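PDB 2Q18: 2-keto-3-deoxy-D-arabinonate dehydratase from Sulfolobus solfataricus, which catalyses the dehydration of 2-dehydro-3-deoxy-D-arabinonate to 2,5-dioxopentanoate, a step in the pentose oxidation pathway that leads from D-arabinonate to 2-oxoglutarate. Local coordinates for residues Phe4-Arg9 / Asn63-Thr68; Thr68-Pro73 / Cys188-Val193. All blocks are in the same frame, centred on the assembly; numbering follows the deposited sequence.

How the interactions relate
From the N terminus, the chain first lays down strand 2-8. In interaction 1 the chain returns after 53 intervening residues, and 63-68 lies antiparallel beside 4-9. T68 closes this first loop and opens the next. Interaction 2 then spans more than a hundred residues, until 188-193 reaches the loop 68-73. The two contacts follow in series and do not nest. They are stitched together by R5, whose NE bonds to K69 O and whose NH2 forms a salt bridge with D72. Strand 2-8 also pairs with strand 188-195. Together the contacts tie the N-terminal strands to the family's C-terminal FAH region.

Interaction 1 of 2, residues Phe4-Arg9 / Asn63-Thr68; sequences FRVVKR and NDIRIT
V7 and R66 form the hydrogen-bonded pair of an antiparallel beta ladder in which segment 4-8 of strand 2-8 and strand 65-67 have directions 140° apart. V7 N bonds to R66 O at 2.8 Å, and R66 N returns to V7 O at 3.0 Å. V6 and I67 make the neighbouring non-hydrogen-bonded pair. One more bond, T68 N to R5 O at 2.9 Å, continues the ladder toward the loop.

V6, K8, I65 and I67 point to one face. V6 CG2 meets I65 CB at 4.0 Å. I65 CG2 lies against the extended chain of K8, 3.8 Å from K8 CD. F4 adds its CB to the methyl CD1 of I67. Helix 53-59 covers part of this apolar patch through L56, which touches F4, V6 and I65.

V7 and R66 point to the other face and lie side by side. V7 CG1 sits between the backbone N and the carbonyl carbon (chi1 62°). There it packs over one face of the R66 guanidinium, 3.4 Å from R66 NH2. The R66 chain is bent at chi3 (62°), which turns NE back from the extended line. Its NH1 forms a salt bridge with E129, and the same carboxylate oxygen takes a hydrogen bond with T68 OG1. This common partner ties two residues of the returning strand region to one acid.

K8 and D64 touch without a charge contact: K8 CE approaches D64 OD2. The K8 ammonium instead forms a salt bridge with D27 of the second subunit, so this end of the ladder takes part in the assembly.

Past K8 a water continues the link between the chains. It accepts from R9 N at 2.8 Å and donates to D64 O at 2.6 Å.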
loop_
_atom_site.group_PDB
_atom_site.type_symbol
_atom_site.label_atom_id
_atom_site.label_comp_id
_atom_site.label_asym_id
_atom_site.label_seq_id
_atom_site.Cartn_x
_atom_site.Cartn_y
_atom_site.Cartn_z
ATOM N N PHE A 4 2.082 9.726 -23.713
ATOM C CA PHE A 4 2.396 8.322 -23.950
ATOM C C PHE A 4 2.996 7.672 -22.708
ATOM O O PHE A 4 3.335 8.356 -21.741
ATOM C CB PHE A 4 3.279 8.127 -25.202
ATOM C CG PHE A 4 4.649 8.768 -25.123
ATOM C CD1 PHE A 4 4.818 10.130 -25.370
ATOM C CD2 PHE A 4 5.777 7.992 -24.860
ATOM C CE1 PHE A 4 6.085 10.720 -25.320
ATOM C CE2 PHE A 4 7.050 8.568 -24.814
ATOM C CZ PHE A 4 7.204 9.935 -25.043
ATOM N N ARG A 5 3.101 6.348 -22.733
ATOM C CA ARG A 5 3.615 5.604 -21.593
ATOM C C ARG A 5 4.501 4.467 -22.076
ATOM O O ARG A 5 4.219 3.829 -23.100
ATOM C CB ARG A 5 2.459 5.072 -20.729
ATOM C CG ARG A 5 2.874 4.485 -19.370
ATOM C CD ARG A 5 1.655 4.120 -18.515
ATOM N NE ARG A 5 0.817 3.105 -19.151
ATOM C CZ ARG A 5 -0.058 2.336 -18.512
ATOM N NH1 ARG A 5 -0.228 2.455 -17.200
ATOM N NH2 ARG A 5 -0.767 1.442 -19.187
ATOM N N VAL A 6 5.585 4.238 -21.342
ATOM C CA VAL A 6 6.477 3.118 -21.602
ATOM C C VAL A 6 6.497 2.188 -20.401
ATOM O O VAL A 6 6.213 2.606 -19.271
ATOM C CB VAL A 6 7.938 3.578 -21.933
ATOM C CG1 VAL A 6 7.945 4.590 -23.077
ATOM C CG2 VAL A 6 8.642 4.155 -20.695
ATOM N N VAL A 7 6.816 0.924 -20.655
ATOM C CA VAL A 7 7.121 -0.023 -19.594
ATOM C C VAL A 7 8.638 -0.252 -19.608
ATOM O O VAL A 7 9.249 -0.403 -20.672
ATOM C CB VAL A 7 6.285 -1.340 -19.712
ATOM C CG1 VAL A 7 6.576 -2.085 -21.023
ATOM C CG2 VAL A 7 6.505 -2.248 -18.501
ATOM N N LYS A 8 9.239 -0.231 -18.422
ATOM C CA LYS A 8 10.686 -0.291 -18.267
ATOM C C LYS A 8 10.988 -1.130 -17.036
ATOM O O LYS A 8 10.595 -0.773 -15.921
ATOM C CB LYS A 8 11.244 1.127 -18.097
ATOM C CG LYS A 8 12.748 1.221 -17.869
ATOM C CD LYS A 8 13.123 2.644 -17.485
ATOM C CE LYS A 8 14.606 2.906 -17.625
ATOM N NZ LYS A 8 14.903 4.336 -17.322
ATOM N N ARG A 9 11.666 -2.258 -17.249
ATOM C CA ARG A 9 12.008 -3.192 -16.174
ATOM C C ARG A 9 10.800 -3.490 -15.277
ATOM O O ARG A 9 10.922 -3.563 -14.052
ATOM C CB ARG A 9 13.183 -2.653 -15.346
ATOM C CG ARG A 9 14.391 -2.199 -16.176
ATOM C CD ARG A 9 15.416 -1.488 -15.303
ATOM N NE ARG A 9 15.843 -2.337 -14.190
ATOM C CZ ARG A 9 16.978 -3.035 -14.163
ATOM N NH1 ARG A 9 17.262 -3.785 -13.105
ATOM N NH2 ARG A 9 17.829 -2.974 -15.184
ATOM N N ASN A 63 16.261 0.462 -26.315
ATOM C CA ASN A 63 17.002 0.036 -25.126
ATOM C C ASN A 63 16.126 -0.768 -24.163
ATOM O O ASN A 63 15.625 -1.832 -24.532
ATOM C CB ASN A 63 17.675 1.232 -24.439
ATOM C CG ASN A 63 18.750 1.878 -25.307
ATOM O OD1 ASN A 63 18.740 3.092 -25.528
ATOM N ND2 ASN A 63 19.676 1.065 -25.810
ATOM N N ASP A 64 15.923 -0.264 -22.945
ATOM C CA ASP A 64 15.103 -0.981 -21.966
ATOM C C ASP A 64 13.695 -0.397 -21.761
ATOM O O ASP A 64 12.993 -0.783 -20.820
ATOM C CB ASP A 64 15.843 -1.137 -20.629
ATOM C CG ASP A 64 16.260 0.190 -20.025
ATOM O OD1 ASP A 64 16.155 1.231 -20.713
ATOM O OD2 ASP A 64 16.704 0.189 -18.855
ATOM N N ILE A 65 13.283 0.514 -22.644
ATOM C CA ILE A 65 11.919 1.052 -22.606
ATOM C C ILE A 65 11.089 0.614 -23.816
ATOM O O ILE A 65 11.592 0.557 -24.941
ATOM C CB ILE A 65 11.873 2.605 -22.440
ATOM C CG1 ILE A 65 12.368 3.329 -23.700
ATOM C CG2 ILE A 65 12.651 3.043 -21.188
ATOM C CD1 ILE A 65 12.145 4.840 -23.694
ATOM N N ARG A 66 9.819 0.309 -23.572
ATOM C CA ARG A 66 8.902 -0.095 -24.628
ATOM C C ARG A 66 7.572 0.643 -24.490
ATOM O O ARG A 66 6.964 0.646 -23.413
ATOM C CB ARG A 66 8.681 -1.612 -24.586
ATOM C CG ARG A 66 7.790 -2.139 -25.705
ATOM C CD ARG A 66 7.592 -3.650 -25.627
ATOM N NE ARG A 66 6.919 -4.093 -24.403
ATOM C CZ ARG A 66 5.606 -4.014 -24.182
ATOM N NH1 ARG A 66 4.794 -3.486 -25.089
ATOM N NH2 ARG A 66 5.104 -4.455 -23.039
ATOM N N ILE A 67 7.124 1.263 -25.581
ATOM C CA ILE A 67 5.844 1.967 -25.590
ATOM C C ILE A 67 4.695 0.973 -25.362
ATOM O O ILE A 67 4.785 -0.198 -25.743
ATOM C CB ILE A 67 5.657 2.816 -26.886
ATOM C CG1 ILE A 67 4.512 3.827 -26.726
ATOM C CG2 ILE A 67 5.496 1.908 -28.134
ATOM C CD1 ILE A 67 4.462 4.907 -27.806
ATOM N N THR A 68 3.640 1.431 -24.700
ATOM C CA THR A 68 2.498 0.568 -24.396
ATOM C C THR A 68 1.205 1.389 -24.411
ATOM O O THR A 68 1.180 2.490 -24.972
ATOM C CB THR A 68 2.721 -0.224 -23.063
ATOM O OG1 THR A 68 1.657 -1.167 -22.870
ATOM C CG2 THR A 68 2.829 0.716 -21.846
HETATM O O HOH W 1 1.708 5.108 -24.965
HETATM O O HOH W 2 12.810 -3.096 -19.706
#

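Interaction 2 of 2, residues Thr68-Pro73 / Cys188-Val193; sequences TKPIDP and CAFGPV
F190 pushes its ring into a hollow lined by K69, P70, I71 and P73, joining strand 188-195 of the FAH-family fold to the loop between strands 65-67 and 76-80. The two segments share no direct hydrogen bond. Shape and bridging waters carry the contact.

The outer atoms of the F190 ring do the touching. P70 meets one flank, its CD 3.5 Å from F190 CE1 and its CG close behind. The K69 side chain runs at about a right angle to that of F190 and brings its CG to 3.8 Å from F190 CE2. Its ammonium leads away to the carbonyls of P121 and C124. P73 comes tip to tip with the F190 side chain, P73 CD at 3.6 Å from F190 CZ. I71 CG1 touches F190 CE1 as well. The carbonyl I71 O sits at the ring edge, near its plane, 3.3 Å from F190 CZ. An alanine in place of F190 would probably open a gap between the two prolines and leave K69 and I71 without the ring they pack on.

P70 is a bump in turn. G191 brings no side chain to this spot, and P70 CD packs near its CA. P70 CG reaches the backbone of P192 and V193. The cis peptide before P192 belongs to the corner where the strand turns. P70 also touches L3 and I194. The F190 side chain lies about 9 Å from that of the magnesium ligand E145.

T68 O faces two waters. One lies between it and P192 O, 2.8 Å from the latter. The other donates to T68 O and to F190 O, each at 2.8 Å.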
loop_
_atom_site.group_PDB
_atom_site.type_symbol
_atom_site.label_atom_id
_atom_site.label_comp_id
_atom_site.label_asym_id
_atom_site.label_seq_id
_atom_site.Cartn_x
_atom_site.Cartn_y
_atom_site.Cartn_z
ATOM N N THR A 68 3.640 1.431 -24.700
ATOM C CA THR A 68 2.498 0.568 -24.396
ATOM C C THR A 68 1.205 1.389 -24.411
ATOM O O THR A 68 1.180 2.490 -24.972
ATOM C CB THR A 68 2.721 -0.224 -23.063
ATOM O OG1 THR A 68 1.657 -1.167 -22.870
ATOM C CG2 THR A 68 2.829 0.716 -21.846
ATOM N N LYS A 69 0.133 0.854 -23.829
ATOM C CA LYS A 69 -1.093 1.635 -23.607
ATOM C C LYS A 69 -0.722 2.905 -22.846
ATOM O O LYS A 69 -0.001 2.825 -21.852
ATOM C CB LYS A 69 -2.104 0.833 -22.779
ATOM C CG LYS A 69 -2.703 -0.371 -23.482
ATOM C CD LYS A 69 -3.560 -1.204 -22.524
ATOM C CE LYS A 69 -2.691 -2.077 -21.622
ATOM N NZ LYS A 69 -3.470 -3.129 -20.944
ATOM N N PRO A 70 -1.169 4.081 -23.327
ATOM C CA PRO A 70 -0.860 5.333 -22.623
ATOM C C PRO A 70 -1.490 5.453 -21.223
ATOM O O PRO A 70 -0.956 6.171 -20.373
ATOM C CB PRO A 70 -1.399 6.421 -23.562
ATOM C CG PRO A 70 -2.381 5.739 -24.431
ATOM C CD PRO A 70 -1.930 4.316 -24.568
ATOM N N ILE A 71 -2.611 4.767 -21.001
ATOM C CA ILE A 71 -3.238 4.671 -19.674
ATOM C C ILE A 71 -3.802 3.272 -19.489
ATOM O O ILE A 71 -3.907 2.506 -20.452
ATOM C CB ILE A 71 -4.413 5.698 -19.457
ATOM C CG1 ILE A 71 -5.574 5.430 -20.432
ATOM C CG2 ILE A 71 -3.916 7.156 -19.511
ATOM C CD1 ILE A 71 -6.846 6.236 -20.142
ATOM N N ASP A 72 -4.155 2.945 -18.249
ATOM C CA ASP A 72 -4.986 1.786 -17.956
ATOM C C ASP A 72 -6.426 2.281 -17.794
ATOM O O ASP A 72 -6.784 2.795 -16.731
ATOM C CB ASP A 72 -4.512 1.077 -16.676
ATOM C CG ASP A 72 -3.084 0.545 -16.789
ATOM O OD1 ASP A 72 -2.779 -0.145 -17.785
ATOM O OD2 ASP A 72 -2.264 0.814 -15.877
ATOM N N PRO A 73 -7.259 2.136 -18.847
ATOM C CA PRO A 73 -8.631 2.635 -18.743
ATOM C C PRO A 73 -9.467 1.686 -17.880
ATOM O O PRO A 73 -9.587 0.505 -18.212
ATOM C CB PRO A 73 -9.118 2.631 -20.193
ATOM C CG PRO A 73 -8.328 1.536 -20.852
ATOM C CD PRO A 73 -7.001 1.473 -20.141
ATOM N N CYS A 188 -9.067 -5.394 -28.043
ATOM C CA CYS A 188 -9.081 -3.944 -28.048
ATOM C C CYS A 188 -7.665 -3.371 -28.024
ATOM O O CYS A 188 -6.829 -3.823 -27.242
ATOM C CB CYS A 188 -9.852 -3.480 -26.801
ATOM S SG CYS A 188 -10.065 -1.747 -26.693
ATOM N N ALA A 189 -7.402 -2.371 -28.870
ATOM C CA ALA A 189 -6.110 -1.681 -28.883
ATOM C C ALA A 189 -6.291 -0.179 -28.972
ATOM O O ALA A 189 -7.211 0.292 -29.635
ATOM C CB ALA A 189 -5.253 -2.164 -30.044
ATOM N N PHE A 190 -5.411 0.578 -28.320
ATOM C CA PHE A 190 -5.492 2.038 -28.393
ATOM C C PHE A 190 -4.161 2.746 -28.188
ATOM O O PHE A 190 -3.239 2.207 -27.584
ATOM C CB PHE A 190 -6.576 2.598 -27.445
ATOM C CG PHE A 190 -6.215 2.528 -25.983
ATOM C CD1 PHE A 190 -5.672 3.636 -25.335
ATOM C CD2 PHE A 190 -6.441 1.367 -25.254
ATOM C CE1 PHE A 190 -5.342 3.579 -23.974
ATOM C CE2 PHE A 190 -6.110 1.300 -23.896
ATOM C CZ PHE A 190 -5.560 2.408 -23.261
ATOM N N GLY A 191 -4.092 3.975 -28.689
ATOM C CA GLY A 191 -2.882 4.776 -28.640
ATOM C C GLY A 191 -2.527 5.304 -30.020
ATOM O O GLY A 191 -3.416 5.492 -30.855
ATOM N N PRO A 192 -1.226 5.545 -30.279
ATOM C CA PRO A 192 -0.104 5.354 -29.349
ATOM C C PRO A 192 -0.038 6.438 -28.273
ATOM O O PRO A 192 0.721 6.308 -27.309
ATOM C CB PRO A 192 1.134 5.423 -30.255
ATOM C CG PRO A 192 0.702 6.174 -31.463
ATOM C CD PRO A 192 -0.787 6.036 -31.601
ATOM N N VAL A 193 -0.830 7.491 -28.453
ATOM C CA VAL A 193 -0.894 8.607 -27.520
ATOM C C VAL A 193 -2.339 8.944 -27.169
ATOM O O VAL A 193 -3.275 8.554 -27.877
ATOM C CB VAL A 193 -0.224 9.893 -28.092
ATOM C CG1 VAL A 193 1.289 9.717 -28.239
ATOM C CG2 VAL A 193 -0.864 10.305 -29.431
HETATM O O HOH W 1 1.708 5.108 -24.965
HETATM O O HOH W 3 -0.521 2.610 -27.228
#